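PDB 2WNH: 3-phytase from Klebsiella pneumoniae, which probably hydrolyses phytate (inositol hexakisphosphate), releasing phosphate, in the manner of a histidine acid phosphatase. Local coordinates for residues W46-G60 with T213-Q226. The protein carries 3 engineered substitutions. Sequence-based numbering, arbitrary orientation.
Sequences WTEWTTHDGELTGHG and TLRLGWSENLPLSQ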
loop_
_atom_site.group_PDB
_atom_site.type_symbol
_atom_site.label_atom_id
_atom_site.label_comp_id
_atom_site.label_asym_id
_atom_site.label_seq_id
_atom_site.Cartn_x
_atom_site.Cartn_y
_atom_site.Cartn_z
ATOM N N TRP B 46 -9.153 -16.976 40.500
ATOM C CA TRP B 46 -9.185 -15.806 39.645
ATOM C C TRP B 46 -9.283 -16.291 38.201
ATOM O O TRP B 46 -8.973 -17.453 37.897
ATOM C CB TRP B 46 -7.914 -14.983 39.823
ATOM C CG TRP B 46 -7.881 -14.168 41.063
ATOM C CD1 TRP B 46 -8.123 -14.603 42.347
ATOM C CD2 TRP B 46 -7.533 -12.783 41.169
ATOM N NE1 TRP B 46 -7.979 -13.559 43.232
ATOM C CE2 TRP B 46 -7.617 -12.433 42.542
ATOM C CE3 TRP B 46 -7.179 -11.795 40.241
ATOM C CZ2 TRP B 46 -7.340 -11.141 43.007
ATOM C CZ3 TRP B 46 -6.908 -10.499 40.706
ATOM C CH2 TRP B 46 -6.986 -10.186 42.075
ATOM N N THR B 47 -9.713 -15.391 37.325
ATOM C CA THR B 47 -9.896 -15.707 35.914
ATOM C C THR B 47 -8.677 -16.398 35.313
ATOM O O THR B 47 -7.534 -16.004 35.561
ATOM C CB THR B 47 -10.209 -14.434 35.121
ATOM O OG1 THR B 47 -11.394 -13.834 35.659
ATOM C CG2 THR B 47 -10.398 -14.719 33.613
ATOM N N GLU B 48 -8.952 -17.451 34.554
ATOM C CA GLU B 48 -7.977 -18.146 33.733
ATOM C C GLU B 48 -8.044 -17.499 32.360
ATOM O O GLU B 48 -9.110 -17.471 31.747
ATOM C CB GLU B 48 -8.341 -19.628 33.634
ATOM C CG GLU B 48 -8.224 -20.374 34.959
ATOM C CD GLU B 48 -6.786 -20.657 35.350
ATOM O OE1 GLU B 48 -5.885 -20.522 34.484
ATOM O OE2 GLU B 48 -6.549 -21.014 36.530
ATOM N N TRP B 49 -6.918 -16.967 31.889
ATOM C CA TRP B 49 -6.891 -16.267 30.604
ATOM C C TRP B 49 -6.698 -17.234 29.449
ATOM O O TRP B 49 -6.316 -18.392 29.654
ATOM C CB TRP B 49 -5.783 -15.213 30.569
ATOM C CG TRP B 49 -5.812 -14.177 31.628
ATOM C CD1 TRP B 49 -6.265 -14.309 32.911
ATOM C CD2 TRP B 49 -5.262 -12.855 31.530
ATOM N NE1 TRP B 49 -6.052 -13.146 33.608
ATOM C CE2 TRP B 49 -5.449 -12.231 32.778
ATOM C CE3 TRP B 49 -4.647 -12.129 30.492
ATOM C CZ2 TRP B 49 -5.037 -10.907 33.032
ATOM C CZ3 TRP B 49 -4.228 -10.824 30.746
ATOM C CH2 TRP B 49 -4.427 -10.219 32.003
ATOM N N THR B 50 -6.954 -16.763 28.226
ATOM C CA THR B 50 -6.783 -17.604 27.046
ATOM C C THR B 50 -5.291 -17.827 26.778
ATOM O O THR B 50 -4.905 -18.782 26.127
ATOM C CB THR B 50 -7.481 -17.003 25.814
ATOM O OG1 THR B 50 -8.868 -16.811 26.113
ATOM C CG2 THR B 50 -7.405 -17.962 24.617
ATOM N N THR B 51 -4.469 -16.935 27.303
ATOM C CA THR B 51 -3.026 -17.074 27.240
ATOM C C THR B 51 -2.537 -17.834 28.475
ATOM O O THR B 51 -3.062 -17.605 29.561
ATOM C CB THR B 51 -2.432 -15.657 27.228
ATOM O OG1 THR B 51 -2.908 -14.995 26.043
ATOM C CG2 THR B 51 -0.926 -15.675 27.205
ATOM N N HIS B 52 -1.542 -18.714 28.312
ATOM C CA HIS B 52 -0.905 -19.373 29.478
ATOM C C HIS B 52 -0.370 -18.348 30.488
ATOM O O HIS B 52 0.203 -17.338 30.101
ATOM C CB HIS B 52 0.242 -20.266 29.019
ATOM C CG HIS B 52 -0.195 -21.345 28.086
ATOM N ND1 HIS B 52 -0.965 -22.412 28.500
ATOM C CD2 HIS B 52 -0.012 -21.503 26.756
ATOM C CE1 HIS B 52 -1.223 -23.191 27.462
ATOM N NE2 HIS B 52 -0.652 -22.663 26.393
ATOM N N ASP B 53 -0.511 -18.629 31.785
ATOM C CA ASP B 53 0.045 -17.740 32.820
ATOM C C ASP B 53 1.489 -17.360 32.529
ATOM O O ASP B 53 2.304 -18.214 32.141
ATOM C CB ASP B 53 -0.012 -18.400 34.212
ATOM C CG ASP B 53 -1.411 -18.393 34.805
ATOM O OD1 ASP B 53 -2.289 -17.672 34.280
ATOM O OD2 ASP B 53 -1.621 -19.093 35.827
ATOM N N GLY B 54 1.787 -16.073 32.673
ATOM C CA GLY B 54 3.155 -15.574 32.431
ATOM C C GLY B 54 3.624 -15.378 30.987
ATOM O O GLY B 54 4.750 -14.908 30.774
ATOM N N GLU B 55 2.798 -15.741 29.999
ATOM C CA GLU B 55 3.179 -15.565 28.572
ATOM C C GLU B 55 2.562 -14.292 27.987
ATOM O O GLU B 55 1.645 -13.713 28.581
ATOM C CB GLU B 55 2.842 -16.811 27.746
ATOM C CG GLU B 55 3.608 -18.034 28.241
ATOM C CD GLU B 55 3.498 -19.240 27.329
ATOM O OE1 GLU B 55 2.857 -19.171 26.254
ATOM O OE2 GLU B 55 4.071 -20.285 27.701
ATOM N N LEU B 56 3.099 -13.817 26.854
ATOM C CA LEU B 56 2.585 -12.568 26.262
ATOM C C LEU B 56 1.222 -12.866 25.607
ATOM O O LEU B 56 1.099 -13.797 24.793
ATOM C CB LEU B 56 3.550 -12.027 25.202
ATOM C CG LEU B 56 3.125 -10.731 24.479
ATOM C CD1 LEU B 56 3.211 -9.537 25.407
ATOM C CD2 LEU B 56 3.993 -10.476 23.224
ATOM N N THR B 57 0.205 -12.084 25.955
ATOM C CA THR B 57 -1.123 -12.322 25.372
ATOM C C THR B 57 -1.178 -11.772 23.948
ATOM O O THR B 57 -0.347 -10.935 23.583
ATOM C CB THR B 57 -2.239 -11.656 26.184
ATOM O OG1 THR B 57 -2.183 -10.233 26.021
ATOM C CG2 THR B 57 -2.116 -12.015 27.677
ATOM N N GLY B 58 -2.177 -12.215 23.169
ATOM C CA GLY B 58 -2.323 -11.724 21.799
ATOM C C GLY B 58 -2.591 -10.225 21.813
ATOM O O GLY B 58 -2.016 -9.468 21.028
ATOM N N HIS B 59 -3.477 -9.782 22.701
ATOM C CA HIS B 59 -3.763 -8.362 22.847
ATOM C C HIS B 59 -2.478 -7.594 23.230
ATOM O O HIS B 59 -2.192 -6.490 22.709
ATOM C CB HIS B 59 -4.869 -8.183 23.894
ATOM C CG HIS B 59 -5.268 -6.760 24.145
ATOM N ND1 HIS B 59 -6.465 -6.245 23.691
ATOM C CD2 HIS B 59 -4.668 -5.763 24.848
ATOM C CE1 HIS B 59 -6.577 -4.987 24.093
ATOM N NE2 HIS B 59 -5.502 -4.672 24.799
ATOM N N GLY B 60 -1.687 -8.210 24.107
ATOM C CA GLY B 60 -0.365 -7.663 24.470
ATOM C C GLY B 60 0.534 -7.508 23.256
ATOM O O GLY B 60 1.175 -6.469 23.090
ATOM N N THR B 213 -2.101 -7.563 38.598
ATOM C CA THR B 213 -3.028 -8.446 37.866
ATOM C C THR B 213 -4.282 -7.692 37.377
ATOM O O THR B 213 -4.728 -7.882 36.230
ATOM C CB THR B 213 -3.424 -9.671 38.724
ATOM O OG1 THR B 213 -2.238 -10.368 39.144
ATOM C CG2 THR B 213 -4.341 -10.620 37.942
ATOM N N LEU B 214 -4.843 -6.850 38.241
ATOM C CA LEU B 214 -6.003 -6.043 37.855
ATOM C C LEU B 214 -5.629 -5.039 36.768
ATOM O O LEU B 214 -6.366 -4.882 35.794
ATOM C CB LEU B 214 -6.622 -5.357 39.080
ATOM C CG LEU B 214 -7.160 -6.340 40.134
ATOM C CD1 LEU B 214 -7.575 -5.550 41.357
ATOM C CD2 LEU B 214 -8.337 -7.169 39.629
ATOM N N ARG B 215 -4.482 -4.370 36.934
ATOM C CA ARG B 215 -4.006 -3.416 35.930
ATOM C C ARG B 215 -3.792 -4.093 34.581
ATOM O O ARG B 215 -4.164 -3.547 33.530
ATOM C CB ARG B 215 -2.693 -2.760 36.379
ATOM C CG ARG B 215 -2.076 -1.840 35.302
ATOM C CD ARG B 215 -1.026 -2.599 34.452
ATOM N NE ARG B 215 0.252 -2.632 35.171
ATOM C CZ ARG B 215 1.036 -1.570 35.331
ATOM N NH1 ARG B 215 0.701 -0.401 34.805
ATOM N NH2 ARG B 215 2.161 -1.670 36.029
ATOM N N LEU B 216 -3.161 -5.264 34.611
ATOM C CA LEU B 216 -2.940 -6.056 33.383
ATOM C C LEU B 216 -4.262 -6.531 32.762
ATOM O O LEU B 216 -4.450 -6.390 31.546
ATOM C CB LEU B 216 -1.987 -7.242 33.645
ATOM C CG LEU B 216 -0.519 -6.853 33.891
ATOM C CD1 LEU B 216 0.249 -8.026 34.475
ATOM C CD2 LEU B 216 0.147 -6.314 32.625
ATOM N N GLY B 217 -5.192 -7.042 33.579
ATOM C CA GLY B 217 -6.541 -7.406 33.071
ATOM C C GLY B 217 -7.346 -6.260 32.446
ATOM O O GLY B 217 -8.062 -6.486 31.443
ATOM N N TRP B 218 -7.252 -5.057 33.038
ATOM C CA TRP B 218 -7.827 -3.831 32.453
ATOM C C TRP B 218 -7.200 -3.582 31.084
ATOM O O TRP B 218 -7.887 -3.390 30.071
ATOM C CB TRP B 218 -7.611 -2.583 33.341
ATOM C CG TRP B 218 -8.276 -1.359 32.717
ATOM C CD1 TRP B 218 -7.692 -0.408 31.912
ATOM C CD2 TRP B 218 -9.670 -1.024 32.787
ATOM N NE1 TRP B 218 -8.641 0.508 31.498
ATOM C CE2 TRP B 218 -9.858 0.160 32.034
ATOM C CE3 TRP B 218 -10.775 -1.595 33.449
ATOM C CZ2 TRP B 218 -11.119 0.776 31.899
ATOM C CZ3 TRP B 218 -12.037 -0.976 33.312
ATOM C CH2 TRP B 218 -12.188 0.198 32.545
ATOM N N SER B 219 -5.872 -3.581 31.073
ATOM C CA SER B 219 -5.099 -3.254 29.871
ATOM C C SER B 219 -5.339 -4.257 28.748
ATOM O O SER B 219 -5.270 -3.890 27.556
ATOM C CB SER B 219 -3.610 -3.213 30.216
ATOM O OG SER B 219 -3.383 -2.249 31.232
ATOM N N GLU B 220 -5.600 -5.500 29.140
ATOM C CA GLU B 220 -5.913 -6.632 28.251
ATOM C C GLU B 220 -7.258 -6.499 27.518
ATOM O O GLU B 220 -7.519 -7.210 26.543
ATOM C CB GLU B 220 -5.917 -7.937 29.090
ATOM C CG GLU B 220 -6.355 -9.238 28.373
ATOM C CD GLU B 220 -5.279 -9.800 27.438
ATOM O OE1 GLU B 220 -4.252 -9.140 27.225
ATOM O OE2 GLU B 220 -5.460 -10.932 26.915
ATOM N N ASN B 221 -8.132 -5.634 28.018
ATOM C CA ASN B 221 -9.542 -5.663 27.567
ATOM C C ASN B 221 -10.288 -6.969 27.941
ATOM O O ASN B 221 -11.131 -7.480 27.168
ATOM C CB ASN B 221 -9.661 -5.348 26.049
ATOM C CG ASN B 221 -11.084 -4.952 25.645
ATOM O OD1 ASN B 221 -11.860 -4.465 26.479
ATOM N ND2 ASN B 221 -11.438 -5.169 24.371
ATOM N N LEU B 222 -9.975 -7.534 29.119
ATOM C CA LEU B 222 -10.830 -8.597 29.683
ATOM C C LEU B 222 -12.238 -8.045 29.901
ATOM O O LEU B 222 -12.397 -6.873 30.258
ATOM C CB LEU B 222 -10.310 -9.060 31.059
ATOM C CG LEU B 222 -9.082 -9.958 31.149
ATOM C CD1 LEU B 222 -8.847 -10.363 32.608
ATOM C CD2 LEU B 222 -9.142 -11.225 30.285
ATOM N N PRO B 223 -13.258 -8.888 29.682
ATOM C CA PRO B 223 -14.623 -8.525 30.100
ATOM C C PRO B 223 -14.617 -8.110 31.562
ATOM O O PRO B 223 -13.865 -8.698 32.341
ATOM C CB PRO B 223 -15.389 -9.834 29.935
ATOM C CG PRO B 223 -14.667 -10.552 28.821
ATOM C CD PRO B 223 -13.208 -10.209 29.030
ATOM N N LEU B 224 -15.441 -7.125 31.925
ATOM C CA LEU B 224 -15.480 -6.623 33.310
ATOM C C LEU B 224 -15.852 -7.709 34.315
ATOM O O LEU B 224 -15.356 -7.717 35.448
ATOM C CB LEU B 224 -16.446 -5.457 33.443
ATOM C CG LEU B 224 -16.135 -4.198 32.615
ATOM C CD1 LEU B 224 -17.183 -3.138 32.886
ATOM C CD2 LEU B 224 -14.718 -3.644 32.846
ATOM N N SER B 225 -16.686 -8.653 33.874
ATOM C CA SER B 225 -17.077 -9.792 34.714
ATOM C C SER B 225 -15.906 -10.701 35.072
ATOM O O SER B 225 -15.991 -11.481 36.025
ATOM C CB SER B 225 -18.175 -10.613 34.027
ATOM O OG SER B 225 -17.657 -11.293 32.888
ATOM N N GLN B 226 -14.813 -10.582 34.317
ATOM C CA GLN B 226 -13.666 -11.459 34.445
ATOM C C GLN B 226 -12.444 -10.725 34.987
ATOM O O GLN B 226 -11.394 -11.333 35.193
ATOM C CB GLN B 226 -13.318 -12.068 33.089
ATOM C CG GLN B 226 -14.321 -13.091 32.569
ATOM C CD GLN B 226 -13.961 -13.579 31.176
ATOM O OE1 GLN B 226 -12.783 -13.635 30.807
ATOM N NE2 GLN B 226 -14.975 -13.925 30.388
HETATM O O HOH W 1 -5.212 -13.853 26.978
HETATM O O HOH W 2 -5.445 -11.385 24.295
#
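Glu220 sends CG anti to its backbone N (chi1 174°) and then bends at chi2 (76°), which carries its carboxylate alongside Trp49 to Thr57. There Thr57 OG1 donates to the syn lone pair of Glu220 OE1 at 2.6 Å; the same hydroxyl accepts from Gly60 N (2.8 Å), so the N-cap of the helix beginning at Gly58 is tied to Glu220, near the C-terminal part of helix 204-219. The second oxygen, Glu220 OE2, accepts from two waters, one bound to Thr51 OG1 and one accepting from His59 N. Glu220 CG lies 3.6 Å from Trp49 CZ3, while Leu222 CD1 makes an off-centre CH-pi contact over one indole face and Gly217 N meets the ring edge at CH2. Glu220 O stands 3.2 Å over the centre of one face of the His59 ring, whose ND1 bonds instead to OD2 of Asp110 of the second subunit. Thr47 OG1 donates to Gln226 O in a short bond of 2.5 Å, tilted 21° from the carbonyl plane, and Trp46 CZ3 packs on Leu214 CD2. The contact fastens the loop leading into helix 58-77 to helix 204-219 and its Schellman motif at Asn221, with helices 235-239 and 345-349 packing alongside.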